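PDB 3Q9T: choline dehydrogenase and related flavoproteins from Aspergillus oryzae, which oxidises formate, as a formate oxidase of the glucose-methanol-choline oxidoreductase family, with a bound FAD that carries an 8-formyl group. Local coordinates for residues A[453-456]-A[457-460]; A[524-527]-A[528-532]; A[538-541]-A[542-546]; A[547-551]-A[552-556]. All coordinates share one frame; numbering follows the deposited sequence.

Contact 1 (A[453-456]-A[457-460])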
loop_
_atom_site.group_PDB
_atom_site.type_symbol
_atom_site.label_atom_id
_atom_site.label_comp_id
_atom_site.label_asym_id
_atom_site.label_seq_id
_atom_site.Cartn_x
_atom_site.Cartn_y
_atom_site.Cartn_z
ATOM N N ASN A 453 10.020 -0.620 15.050
ATOM C CA ASN A 453 11.382 -0.737 15.575
ATOM C C ASN A 453 12.253 -1.579 14.630
ATOM O O ASN A 453 11.865 -2.685 14.246
ATOM C CB ASN A 453 11.346 -1.350 16.987
ATOM C CG ASN A 453 12.698 -1.307 17.693
ATOM O OD1 ASN A 453 13.743 -1.537 17.080
ATOM N ND2 ASN A 453 12.678 -1.023 18.997
ATOM N N ASP A 454 13.421 -1.065 14.249
ATOM C CA ASP A 454 14.351 -1.798 13.370
ATOM C C ASP A 454 14.776 -3.181 13.880
ATOM O O ASP A 454 14.993 -4.106 13.086
ATOM C CB ASP A 454 15.598 -0.959 13.111
ATOM C CG ASP A 454 15.371 0.144 12.084
ATOM O OD1 ASP A 454 14.221 0.334 11.619
ATOM O OD2 ASP A 454 16.359 0.829 11.751
ATOM N N LEU A 455 14.922 -3.329 15.195
ATOM C CA LEU A 455 15.275 -4.642 15.764
ATOM C C LEU A 455 14.333 -5.743 15.286
ATOM O O LEU A 455 14.769 -6.859 15.052
ATOM C CB LEU A 455 15.259 -4.616 17.290
ATOM C CG LEU A 455 16.528 -4.613 18.137
ATOM C CD1 LEU A 455 16.444 -5.729 19.204
ATOM C CD2 LEU A 455 17.823 -4.706 17.320
ATOM N N ASP A 456 13.045 -5.421 15.142
ATOM C CA ASP A 456 12.047 -6.382 14.648
ATOM C C ASP A 456 12.380 -6.831 13.238
ATOM O O ASP A 456 12.160 -7.985 12.877
ATOM C CB ASP A 456 10.627 -5.789 14.669
ATOM C CG ASP A 456 9.918 -5.969 16.011
ATOM O OD1 ASP A 456 10.510 -6.566 16.936
ATOM O OD2 ASP A 456 8.751 -5.514 16.140
ATOM N N ILE A 457 12.872 -5.906 12.415
ATOM C CA ILE A 457 13.262 -6.249 11.052
ATOM C C ILE A 457 14.444 -7.221 11.106
ATOM O O ILE A 457 14.488 -8.215 10.386
ATOM C CB ILE A 457 13.665 -4.985 10.226
ATOM C CG1 ILE A 457 12.473 -4.023 10.088
ATOM C CG2 ILE A 457 14.216 -5.379 8.862
ATOM C CD1 ILE A 457 12.790 -2.744 9.293
ATOM N N ILE A 458 15.389 -6.935 11.987
ATOM C CA ILE A 458 16.581 -7.776 12.123
ATOM C C ILE A 458 16.206 -9.184 12.580
ATOM O O ILE A 458 16.730 -10.163 12.062
ATOM C CB ILE A 458 17.611 -7.137 13.084
ATOM C CG1 ILE A 458 18.232 -5.925 12.404
ATOM C CG2 ILE A 458 18.669 -8.143 13.513
ATOM C CD1 ILE A 458 18.713 -4.873 13.349
ATOM N N ALA A 459 15.283 -9.286 13.530
ATOM C CA ALA A 459 14.828 -10.592 13.987
ATOM C C ALA A 459 14.086 -11.335 12.873
ATOM O O ALA A 459 14.322 -12.528 12.644
ATOM C CB ALA A 459 13.936 -10.453 15.230
ATOM N N MET A 460 13.198 -10.631 12.171
ATOM C CA MET A 460 12.427 -11.270 11.107
ATOM C C MET A 460 13.348 -11.780 10.020
ATOM O O MET A 460 13.196 -12.906 9.551
ATOM C CB MET A 460 11.364 -10.341 10.509
ATOM C CG MET A 460 10.593 -11.005 9.369
ATOM S SD MET A 460 9.672 -12.444 9.953
ATOM C CE MET A 460 8.136 -11.647 10.524
#

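Contact 2 (A[524-527]-A[528-532])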
loop_
_atom_site.group_PDB
_atom_site.type_symbol
_atom_site.label_atom_id
_atom_site.label_comp_id
_atom_site.label_asym_id
_atom_site.label_seq_id
_atom_site.Cartn_x
_atom_site.Cartn_y
_atom_site.Cartn_z
ATOM N N GLY A 524 -5.631 1.267 31.085
ATOM C CA GLY A 524 -6.343 0.469 30.102
ATOM C C GLY A 524 -7.818 0.805 30.070
ATOM O O GLY A 524 -8.232 1.785 30.682
ATOM N N VAL A 525 -8.614 0.021 29.349
ATOM C CA VAL A 525 -10.038 0.345 29.274
ATOM C C VAL A 525 -10.990 -0.506 30.131
ATOM O O VAL A 525 -12.044 -0.026 30.529
ATOM C CB VAL A 525 -10.563 0.547 27.815
ATOM C CG1 VAL A 525 -9.411 0.772 26.811
ATOM C CG2 VAL A 525 -11.481 -0.547 27.412
ATOM N N VAL A 526 -10.623 -1.744 30.439
ATOM C CA VAL A 526 -11.436 -2.543 31.348
ATOM C C VAL A 526 -10.639 -2.986 32.566
ATOM O O VAL A 526 -9.414 -3.135 32.500
ATOM C CB VAL A 526 -11.964 -3.816 30.676
ATOM C CG1 VAL A 526 -12.587 -3.478 29.329
ATOM C CG2 VAL A 526 -10.835 -4.825 30.541
ATOM N N ASP A 527 -11.345 -3.236 33.663
ATOM C CA ASP A 527 -10.701 -3.659 34.900
ATOM C C ASP A 527 -10.488 -5.175 34.935
ATOM O O ASP A 527 -10.819 -5.882 33.973
ATOM C CB ASP A 527 -11.474 -3.150 36.140
ATOM C CG ASP A 527 -12.834 -3.823 36.321
ATOM O OD1 ASP A 527 -13.119 -4.844 35.656
ATOM O OD2 ASP A 527 -13.619 -3.331 37.154
ATOM N N PRO A 528 -9.931 -5.686 36.046
ATOM C CA PRO A 528 -9.679 -7.130 36.079
ATOM C C PRO A 528 -10.926 -8.008 35.942
ATOM O O PRO A 528 -10.785 -9.182 35.614
ATOM C CB PRO A 528 -9.002 -7.331 37.438
ATOM C CG PRO A 528 -8.262 -6.056 37.651
ATOM C CD PRO A 528 -9.219 -4.984 37.127
ATOM N N LYS A 529 -12.117 -7.471 36.189
ATOM C CA LYS A 529 -13.330 -8.250 35.981
ATOM C C LYS A 529 -13.904 -7.948 34.604
ATOM O O LYS A 529 -15.057 -8.255 34.319
ATOM C CB LYS A 529 -14.358 -7.974 37.075
ATOM C CG LYS A 529 -13.790 -8.117 38.495
ATOM C CD LYS A 529 -13.190 -9.499 38.744
ATOM C CE LYS A 529 -12.671 -9.606 40.166
ATOM N NZ LYS A 529 -12.255 -10.995 40.457
ATOM N N LEU A 530 -13.079 -7.324 33.766
ATOM C CA LEU A 530 -13.426 -7.064 32.379
ATOM C C LEU A 530 -14.576 -6.076 32.282
ATOM O O LEU A 530 -15.233 -5.986 31.250
ATOM C CB LEU A 530 -13.764 -8.365 31.638
ATOM C CG LEU A 530 -12.603 -9.355 31.519
ATOM C CD1 LEU A 530 -13.027 -10.567 30.719
ATOM C CD2 LEU A 530 -11.377 -8.679 30.883
ATOM N N LYS A 531 -14.804 -5.330 33.358
ATOM C CA LYS A 531 -15.778 -4.235 33.339
ATOM C C LYS A 531 -15.150 -2.971 32.759
ATOM O O LYS A 531 -14.020 -2.620 33.114
ATOM C CB LYS A 531 -16.292 -3.937 34.749
ATOM C CG LYS A 531 -17.068 -5.080 35.374
ATOM C CD LYS A 531 -17.469 -4.729 36.786
ATOM C CE LYS A 531 -18.374 -5.779 37.360
ATOM N NZ LYS A 531 -19.080 -5.222 38.530
ATOM N N VAL A 532 -15.884 -2.289 31.876
ATOM C CA VAL A 532 -15.406 -1.035 31.287
ATOM C C VAL A 532 -15.227 0.055 32.365
ATOM O O VAL A 532 -16.187 0.433 33.047
ATOM C CB VAL A 532 -16.344 -0.553 30.141
ATOM C CG1 VAL A 532 -15.881 0.785 29.573
ATOM C CG2 VAL A 532 -16.409 -1.584 29.037
HETATM O O HOH W 1 -14.451 -0.942 35.746
#

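Contact 3 (A[538-541]-A[542-546]). With FAY ([(2R,3S,4R,5R)-5-(6-amino-9H-purin-9-yl)-3,4-dihydroxytetrahydrofuran-2-yl]methyl (2R,3S,4S)-5-(8-formyl-7-methyl-2,4-dioxo-3,4-dihydrobenzo[g]pteridin-10(2H)-yl)-2,3,4-trihydroxypentyl dihydrogen diphosphate), chain D.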
loop_
_atom_site.group_PDB
_atom_site.type_symbol
_atom_site.label_atom_id
_atom_site.label_comp_id
_atom_site.label_asym_id
_atom_site.label_seq_id
_atom_site.Cartn_x
_atom_site.Cartn_y
_atom_site.Cartn_z
ATOM N N LEU A 538 -21.443 -3.173 31.891
ATOM C CA LEU A 538 -20.816 -3.303 30.578
ATOM C C LEU A 538 -19.462 -3.982 30.699
ATOM O O LEU A 538 -18.576 -3.488 31.389
ATOM C CB LEU A 538 -20.604 -1.928 29.917
ATOM C CG LEU A 538 -19.947 -1.971 28.526
ATOM C CD1 LEU A 538 -20.717 -2.915 27.601
ATOM C CD2 LEU A 538 -19.812 -0.583 27.890
ATOM N N ARG A 539 -19.294 -5.102 30.007
ATOM C CA ARG A 539 -18.022 -5.807 30.020
ATOM C C ARG A 539 -17.562 -6.040 28.589
ATOM O O ARG A 539 -18.366 -5.991 27.660
ATOM C CB ARG A 539 -18.153 -7.137 30.771
ATOM C CG ARG A 539 -18.351 -6.975 32.271
ATOM C CD ARG A 539 -18.825 -8.264 32.913
ATOM N NE ARG A 539 -17.913 -8.706 33.952
ATOM C CZ ARG A 539 -18.253 -9.008 35.205
ATOM N NH1 ARG A 539 -19.513 -8.938 35.632
ATOM N NH2 ARG A 539 -17.300 -9.392 36.030
ATOM N N VAL A 540 -16.267 -6.275 28.419
ATOM C CA VAL A 540 -15.725 -6.642 27.121
ATOM C C VAL A 540 -15.105 -8.015 27.231
ATOM O O VAL A 540 -14.321 -8.270 28.151
ATOM C CB VAL A 540 -14.648 -5.656 26.646
ATOM C CG1 VAL A 540 -14.047 -6.132 25.329
ATOM C CG2 VAL A 540 -15.248 -4.273 26.498
ATOM N N ALA A 541 -15.482 -8.904 26.312
ATOM C CA ALA A 541 -14.883 -10.225 26.253
ATOM C C ALA A 541 -14.539 -10.542 24.803
ATOM O O ALA A 541 -15.413 -10.866 24.001
ATOM C CB ALA A 541 -15.807 -11.297 26.886
ATOM N N ASP A 542 -13.251 -10.385 24.481
ATOM C CA ASP A 542 -12.700 -10.674 23.162
ATOM C C ASP A 542 -11.216 -10.282 23.140
ATOM O O ASP A 542 -10.664 -9.840 24.165
ATOM C CB ASP A 542 -13.502 -9.992 22.032
ATOM C CG ASP A 542 -13.417 -8.477 22.068
ATOM O OD1 ASP A 542 -12.377 -7.951 22.506
ATOM O OD2 ASP A 542 -14.394 -7.802 21.651
ATOM N N ALA A 543 -10.579 -10.406 21.977
ATOM C CA ALA A 543 -9.127 -10.203 21.878
ATOM C C ALA A 543 -8.634 -8.780 22.203
ATOM O O ALA A 543 -7.426 -8.561 22.344
ATOM C CB ALA A 543 -8.621 -10.648 20.522
ATOM N N SER A 544 -9.542 -7.812 22.332
ATOM C CA SER A 544 -9.098 -6.428 22.580
ATOM C C SER A 544 -8.709 -6.245 24.030
ATOM O O SER A 544 -8.092 -5.260 24.437
ATOM C CB SER A 544 -10.174 -5.417 22.170
ATOM O OG SER A 544 -11.416 -5.711 22.765
ATOM N N VAL A 545 -9.088 -7.248 24.801
ATOM C CA VAL A 545 -8.893 -7.283 26.221
ATOM C C VAL A 545 -7.454 -7.679 26.555
ATOM O O VAL A 545 -6.898 -7.249 27.571
ATOM C CB VAL A 545 -9.930 -8.270 26.798
ATOM C CG1 VAL A 545 -9.321 -9.240 27.772
ATOM C CG2 VAL A 545 -11.113 -7.510 27.365
ATOM N N ILE A 546 -6.856 -8.468 25.667
ATOM C CA ILE A 546 -5.506 -9.030 25.838
ATOM C C ILE A 546 -4.403 -7.980 25.968
ATOM O O ILE A 546 -4.165 -7.202 25.048
ATOM C CB ILE A 546 -5.192 -10.006 24.690
ATOM C CG1 ILE A 546 -6.183 -11.175 24.738
ATOM C CG2 ILE A 546 -3.764 -10.511 24.773
ATOM C CD1 ILE A 546 -6.146 -12.092 23.490
HETATM P P FAY D . -12.759 -12.499 18.897
HETATM N N1 FAY D . -5.798 -17.963 15.916
HETATM C C2 FAY D . -5.380 -19.253 16.233
HETATM O O2 FAY D . -5.298 -19.603 17.404
HETATM N N3 FAY D . -5.512 -20.258 15.298
HETATM C C4 FAY D . -5.487 -19.927 13.967
HETATM O O4 FAY D . -4.878 -20.693 13.196
HETATM N N5 FAY D . -5.899 -18.268 12.301
HETATM C C6 FAY D . -6.795 -16.892 10.621
HETATM C C7 FAY D . -7.546 -15.803 10.213
HETATM C C8 FAY D . -8.079 -14.937 11.173
HETATM O O8 FAY D . -9.668 -13.253 11.533
HETATM C C9 FAY D . -7.951 -15.251 12.533
HETATM P PA FAY D . -14.269 -12.331 16.510
HETATM C "C1'" FAY D . -7.471 -15.661 15.403
HETATM C C10 FAY D . -6.038 -17.618 14.606
HETATM N N10 FAY D . -6.819 -16.500 14.301
HETATM N N1A FAY D . -22.343 -5.266 14.387
HETATM O O1A FAY D . -13.948 -11.706 15.193
HETATM C C1B FAY D . -19.193 -9.415 15.049
HETATM O O1P FAY D . -13.889 -13.075 19.717
HETATM C "C2'" FAY D . -8.803 -16.280 15.888
HETATM O "O2'" FAY D . -9.516 -16.662 14.766
HETATM C C2A FAY D . -22.712 -6.574 14.643
HETATM O O2A FAY D . -14.133 -13.822 16.528
HETATM C C2B FAY D . -18.345 -10.103 13.994
HETATM O O2B FAY D . -19.079 -10.472 12.840
HETATM O O2P FAY D . -11.946 -11.508 19.709
HETATM C "C3'" FAY D . -9.764 -15.536 16.872
HETATM O "O3'" FAY D . -11.156 -15.672 16.594
HETATM N N3A FAY D . -21.750 -7.560 14.790
HETATM C C3B FAY D . -17.862 -11.322 14.748
HETATM O O3B FAY D . -18.865 -12.307 14.698
HETATM O O3P FAY D . -13.357 -11.681 17.644
HETATM C "C4'" FAY D . -9.491 -14.065 17.063
HETATM O "O4'" FAY D . -8.097 -13.963 17.340
HETATM C C4A FAY D . -20.436 -7.236 14.687
HETATM C C4B FAY D . -17.781 -10.849 16.179
HETATM O O4B FAY D . -18.497 -9.629 16.251
HETATM C C4X FAY D . -5.748 -18.586 13.627
HETATM C "C5'" FAY D . -10.358 -13.487 18.209
HETATM O "O5'" FAY D . -11.786 -13.633 18.222
HETATM C C5A FAY D . -20.045 -5.923 14.439
HETATM C C5B FAY D . -16.342 -10.669 16.621
HETATM O O5B FAY D . -15.806 -11.944 16.877
HETATM C C5X FAY D . -6.491 -17.069 11.967
HETATM C C6A FAY D . -21.005 -4.926 14.281
HETATM N N6A FAY D . -20.634 -3.683 13.943
HETATM N N7A FAY D . -18.697 -5.892 14.394
HETATM C C7M FAY D . -7.599 -15.489 8.737
HETATM C C8A FAY D . -18.219 -7.135 14.616
HETATM C C8M FAY D . -9.175 -14.036 10.751
HETATM C C9A FAY D . -7.118 -16.287 12.951
HETATM N N9A FAY D . -19.281 -7.973 14.791
#

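Contact 4 (A[547-551]-A[552-556]). With FAY ([(2R,3S,4R,5R)-5-(6-amino-9H-purin-9-yl)-3,4-dihydroxytetrahydrofuran-2-yl]methyl (2R,3S,4S)-5-(8-formyl-7-methyl-2,4-dioxo-3,4-dihydrobenzo[g]pteridin-10(2H)-yl)-2,3,4-trihydroxypentyl dihydrogen diphosphate), chain D.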
loop_
_atom_site.group_PDB
_atom_site.type_symbol
_atom_site.label_atom_id
_atom_site.label_comp_id
_atom_site.label_asym_id
_atom_site.label_seq_id
_atom_site.Cartn_x
_atom_site.Cartn_y
_atom_site.Cartn_z
ATOM N N PRO A 547 -3.735 -7.948 27.130
ATOM C CA PRO A 547 -2.771 -6.886 27.459
ATOM C C PRO A 547 -1.321 -7.133 26.977
ATOM O O PRO A 547 -0.555 -6.185 26.866
ATOM C CB PRO A 547 -2.821 -6.845 28.988
ATOM C CG PRO A 547 -3.114 -8.268 29.365
ATOM C CD PRO A 547 -3.982 -8.852 28.272
ATOM N N ILE A 548 -0.957 -8.384 26.732
ATOM C CA ILE A 548 0.354 -8.741 26.181
ATOM C C ILE A 548 0.134 -9.928 25.248
ATOM O O ILE A 548 -0.332 -10.981 25.684
ATOM C CB ILE A 548 1.333 -9.186 27.269
ATOM C CG1 ILE A 548 1.505 -8.104 28.327
ATOM C CG2 ILE A 548 2.695 -9.523 26.654
ATOM C CD1 ILE A 548 2.473 -8.495 29.420
ATOM N N ILE A 549 0.438 -9.765 23.968
ATOM C CA ILE A 549 0.056 -10.788 22.979
ATOM C C ILE A 549 0.785 -12.118 23.229
ATOM O O ILE A 549 1.986 -12.140 23.448
ATOM C CB ILE A 549 0.312 -10.294 21.531
ATOM C CG1 ILE A 549 -0.363 -11.224 20.513
ATOM C CG2 ILE A 549 1.821 -10.153 21.279
ATOM C CD1 ILE A 549 -0.138 -10.798 19.025
ATOM N N PRO A 550 0.041 -13.232 23.240
ATOM C CA PRO A 550 0.658 -14.549 23.473
ATOM C C PRO A 550 1.725 -14.896 22.426
ATOM O O PRO A 550 1.784 -14.252 21.373
ATOM C CB PRO A 550 -0.533 -15.519 23.380
ATOM C CG PRO A 550 -1.731 -14.678 23.767
ATOM C CD PRO A 550 -1.436 -13.281 23.276
ATOM N N ASP A 551 2.535 -15.920 22.701
ATOM C CA ASP A 551 3.725 -16.211 21.887
ATOM C C ASP A 551 3.418 -17.154 20.709
ATOM O O ASP A 551 4.227 -18.008 20.348
ATOM C CB ASP A 551 4.821 -16.812 22.776
ATOM C CG ASP A 551 4.851 -16.179 24.166
ATOM O OD1 ASP A 551 5.709 -15.307 24.426
ATOM O OD2 ASP A 551 3.991 -16.529 24.996
ATOM N N CYS A 552 2.248 -16.993 20.101
ATOM C CA CYS A 552 1.761 -18.000 19.186
ATOM C C CYS A 552 0.393 -17.580 18.716
ATOM O O CYS A 552 -0.132 -16.571 19.189
ATOM C CB CYS A 552 1.629 -19.313 19.938
ATOM S SG CYS A 552 0.626 -19.129 21.427
ATOM N N ARG A 553 -0.166 -18.356 17.788
ATOM C CA ARG A 553 -1.545 -18.195 17.330
ATOM C C ARG A 553 -2.516 -18.136 18.523
ATOM O O ARG A 553 -2.460 -18.960 19.429
ATOM C CB ARG A 553 -1.901 -19.345 16.382
ATOM C CG ARG A 553 -1.026 -19.345 15.134
ATOM C CD ARG A 553 -1.468 -20.375 14.106
ATOM N NE ARG A 553 -0.706 -20.269 12.855
ATOM C CZ ARG A 553 -1.122 -20.754 11.692
ATOM N NH1 ARG A 553 -2.292 -21.376 11.628
ATOM N NH2 ARG A 553 -0.379 -20.623 10.592
ATOM N N ILE A 554 -3.425 -17.174 18.508
ATOM C CA ILE A 554 -4.023 -16.718 19.765
ATOM C C ILE A 554 -5.429 -17.194 20.120
ATOM O O ILE A 554 -5.933 -16.808 21.164
ATOM C CB ILE A 554 -4.048 -15.171 19.803
ATOM C CG1 ILE A 554 -5.011 -14.649 18.722
ATOM C CG2 ILE A 554 -2.631 -14.626 19.605
ATOM C CD1 ILE A 554 -5.301 -13.153 18.777
ATOM N N GLN A 555 -6.061 -18.019 19.287
ATOM C CA GLN A 555 -7.462 -18.361 19.535
ATOM C C GLN A 555 -7.679 -19.020 20.903
ATOM O O GLN A 555 -8.707 -18.803 21.530
ATOM C CB GLN A 555 -8.087 -19.201 18.397
ATOM C CG GLN A 555 -7.845 -20.707 18.477
ATOM C CD GLN A 555 -8.675 -21.504 17.436
ATOM O OE1 GLN A 555 -9.863 -21.240 17.219
ATOM N NE2 GLN A 555 -8.043 -22.466 16.799
ATOM N N ASN A 556 -6.713 -19.807 21.366
ATOM C CA ASN A 556 -6.812 -20.470 22.670
ATOM C C ASN A 556 -6.958 -19.425 23.787
ATOM O O ASN A 556 -7.856 -19.531 24.629
ATOM C CB ASN A 556 -5.593 -21.389 22.881
ATOM C CG ASN A 556 -5.713 -22.298 24.120
ATOM O OD1 ASN A 556 -4.765 -23.001 24.447
ATOM N ND2 ASN A 556 -6.864 -22.279 24.804
HETATM P P FAY D . -12.759 -12.499 18.897
HETATM N N1 FAY D . -5.798 -17.963 15.916
HETATM C C2 FAY D . -5.380 -19.253 16.233
HETATM O O2 FAY D . -5.298 -19.603 17.404
HETATM N N3 FAY D . -5.512 -20.258 15.298
HETATM C C4 FAY D . -5.487 -19.927 13.967
HETATM O O4 FAY D . -4.878 -20.693 13.196
HETATM N N5 FAY D . -5.899 -18.268 12.301
HETATM C C6 FAY D . -6.795 -16.892 10.621
HETATM C C7 FAY D . -7.546 -15.803 10.213
HETATM C C8 FAY D . -8.079 -14.937 11.173
HETATM O O8 FAY D . -9.668 -13.253 11.533
HETATM C C9 FAY D . -7.951 -15.251 12.533
HETATM P PA FAY D . -14.269 -12.331 16.510
HETATM C "C1'" FAY D . -7.471 -15.661 15.403
HETATM C C10 FAY D . -6.038 -17.618 14.606
HETATM N N10 FAY D . -6.819 -16.500 14.301
HETATM N N1A FAY D . -22.343 -5.266 14.387
HETATM O O1A FAY D . -13.948 -11.706 15.193
HETATM C C1B FAY D . -19.193 -9.415 15.049
HETATM O O1P FAY D . -13.889 -13.075 19.717
HETATM C "C2'" FAY D . -8.803 -16.280 15.888
HETATM O "O2'" FAY D . -9.516 -16.662 14.766
HETATM C C2A FAY D . -22.712 -6.574 14.643
HETATM O O2A FAY D . -14.133 -13.822 16.528
HETATM C C2B FAY D . -18.345 -10.103 13.994
HETATM O O2B FAY D . -19.079 -10.472 12.840
HETATM O O2P FAY D . -11.946 -11.508 19.709
HETATM C "C3'" FAY D . -9.764 -15.536 16.872
HETATM O "O3'" FAY D . -11.156 -15.672 16.594
HETATM N N3A FAY D . -21.750 -7.560 14.790
HETATM C C3B FAY D . -17.862 -11.322 14.748
HETATM O O3B FAY D . -18.865 -12.307 14.698
HETATM O O3P FAY D . -13.357 -11.681 17.644
HETATM C "C4'" FAY D . -9.491 -14.065 17.063
HETATM O "O4'" FAY D . -8.097 -13.963 17.340
HETATM C C4A FAY D . -20.436 -7.236 14.687
HETATM C C4B FAY D . -17.781 -10.849 16.179
HETATM O O4B FAY D . -18.497 -9.629 16.251
HETATM C C4X FAY D . -5.748 -18.586 13.627
HETATM C "C5'" FAY D . -10.358 -13.487 18.209
HETATM O "O5'" FAY D . -11.786 -13.633 18.222
HETATM C C5A FAY D . -20.045 -5.923 14.439
HETATM C C5B FAY D . -16.342 -10.669 16.621
HETATM O O5B FAY D . -15.806 -11.944 16.877
HETATM C C5X FAY D . -6.491 -17.069 11.967
HETATM C C6A FAY D . -21.005 -4.926 14.281
HETATM N N6A FAY D . -20.634 -3.683 13.943
HETATM N N7A FAY D . -18.697 -5.892 14.394
HETATM C C7M FAY D . -7.599 -15.489 8.737
HETATM C C8A FAY D . -18.219 -7.135 14.616
HETATM C C8M FAY D . -9.175 -14.036 10.751
HETATM C C9A FAY D . -7.118 -16.287 12.951
HETATM N N9A FAY D . -19.281 -7.973 14.791
#

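Contact 1 (A[453-456]-A[457-460])
Ile-458 N bonds to Asp-454 O at 3.1 Å, Ala-459 N to Leu-455 O at 2.9 Å and Met-460 N to Asp-456 O at 2.9 Å. All three have N-H...O angles near 160°, which is the evidence that 453-456 and 457-460 form the first turns of one helix, 454-473. Asp-454 O also receives Ile-457 N, but that bond is bent to 120° and weak. Asn-453 stands at the N-cap: its side-chain OD1 accepts from Leu-455 N at 2.9 Å, in place of the carbonyl that a preceding turn would supply.

Among the side chains, Ile-458 has CG1 beside its own backbone N (chi1 -71°), which sends CD1 back along the helix. There it reaches Leu-455 CD2 at 4.1 Å, the two side chains meeting at a slant. Ile-457 instead runs alongside Asp-454, pointing the same way, with CD1 4.1 Å from Asp-454 OD1. This is a methyl lying beside a carboxylate whose polar partner is Arg-74, in a salt bridge. The Asp-456 carboxylate is buried, and both its oxygens are bonded: OD1 by Ile-427 N, OD2 by Ser-428 OG. Leu-455 packs on Tyr-371 and Ala-374 of helix 369-377, while Ile-457 and Met-460 face helix 494-504.

The helix start is thus capped by Asn-453, tied by Asp-456 to the loop of Ile-427 and Ser-428 and by Asp-454 to Arg-74 at the end of strand 67-74. Negative charges near the positive end of the helix dipole would probably be favourable, and the two bonds to Asp-456 probably offset much of the cost of burying its charge.

Contact 2 (A[524-527]-A[528-532])
All four hydrogen bonds between 524-527 and 528-532 involve Asp-527. Its OD1 takes Lys-531 N at 2.9 Å, met from above the carboxylate plane, and also Lys-529 N in a weak bond, so one oxygen ties an amide inside the turn and one just after it. Putting CG between the backbone N and the carbonyl carbon (chi1 69°) folds the carboxylate over the turn. The backbone adds Leu-530 N to Asp-527 O at 2.7 Å and Asp-527 N to Lys-531 O at 2.8 Å, the latter with an N-H...O angle of 161°. The turn from Asp-527 to Leu-530, the Asp-527 N to Lys-531 O bond and the positive phi of Leu-530 (66°) fit a type I turn followed by a G1 bulge, next to a single bridge between Val-526 and Val-532. Under the turn, Val-526 CG2 lies 3.9 Å from Leu-530 CD2, while its other methyl, CG1, is 4.3 Å from Val-532 CG2. The Asp-527 and Lys-531 side chains run together in one direction, but the lysine NZ makes its salt bridge with Glu-572. Farther out, Leu-530 and Val-532 form backbone bonds with Val-540 and Leu-538 of strand 538-540, and Lys-529 O accepts from Arg-539 NE.

Contact 3 (A[538-541]-A[542-546])
Asp-542 OD1 lies 3.8 Å from Val-540 CG1 and is gripped by the backbone N of Ser-544, which reaches this oxygen at 2.8 Å, on the anti side and 26° out of the carboxylate plane. The hydroxyl OG of Ser-544 also approaches OD1, but at 2.5 Å the separation is shorter than usual and its exact length is doubtful. Asp-542 OD2 is bonded in turn by Thr-271 OG1 and Gly-267 N, so both oxygens of this buried carboxylate have partners, which would restrain its rotation.

Val-540 crosses the aspartate obliquely. Its CG1, anti to the backbone N (chi1 176°), leans toward the following loop and meets Ser-544 OG at 3.7 Å and Val-545 CG2 at 3.8 Å. Val-545 CG2 also sits 3.4 Å from Val-540 O.

With the loop held this way, Ala-543 N points at the cofactor and donates to FAY O2P at 2.9 Å, with an N-H...O angle of 166°; Asp-542 CB approaches the same phosphate oxygen. The bond from Ser-544 N to Asp-542 OD1 makes this an Asx turn, placed directly after strand 538-540, an outer strand of the five-stranded parallel sheet, where it serves the diphosphate site of a Rossmann-type FAD domain.

Contact 4 (A[547-551]-A[552-556])
The flavin end of the FAD pocket is bordered by the loop that leads into helix 555-572, and Ile-549 and Pro-550 of that loop pack against Ile-554. Ile-554 CG2 is the shared point: it lies 4.2 Å from Ile-549 CG1 and 4.1 Å from Pro-550 CD, and both neighbours cross it at about a right angle. With chi1 at 66° this isoleucine turns CG2 to the loop and its other branch to the cofactor, where CD1 comes within 3.2 Å of the ribityl oxygen FAY O4'. A weak bond from Cys-552 N to Pro-550 O, 3.1 Å, spans the bend.

The residues next to Ile-554 hold the flavin ring. Gln-555 N donates to FAY O2 at 2.6 Å with an N-H...O angle of 152°, and Arg-553 NH1 donates to FAY O4 at 3.1 Å and 136°. Asp-395 forms a salt bridge with Arg-553 NH2, and Arg-553 also touches His-510, consistent with the His-Arg pair of this enzyme's catalytic site. Asn-97 and Thr-100 anchor the Gln-555 amide.

Since O2 meets a backbone amide at the start of a helix, the local field would probably stabilise negative charge building up on that side of the flavin during reduction.

The four contacts follow one another along the chain, all in the C-terminal part of this GMC oxidoreductase. Contact 1, at the start of helix 454-473, stands apart: its centre is about 20 Å from that of contact 4 and about 32 Å from that of contact 2. Contacts 2 and 3 have centres about 8 Å apart and touch, because the segment 528-532 lies against strand 538-540 and Leu-530 CD2 packs on Val-545 CG2 at 3.7 Å. Contacts 3 and 4 adjoin in sequence and carry the chain from that strand to helix 555-572, their centres about 14 Å apart. Both reach FAY, one at its diphosphate and the other at its flavin, so a single connection serves two parts of the cofactor.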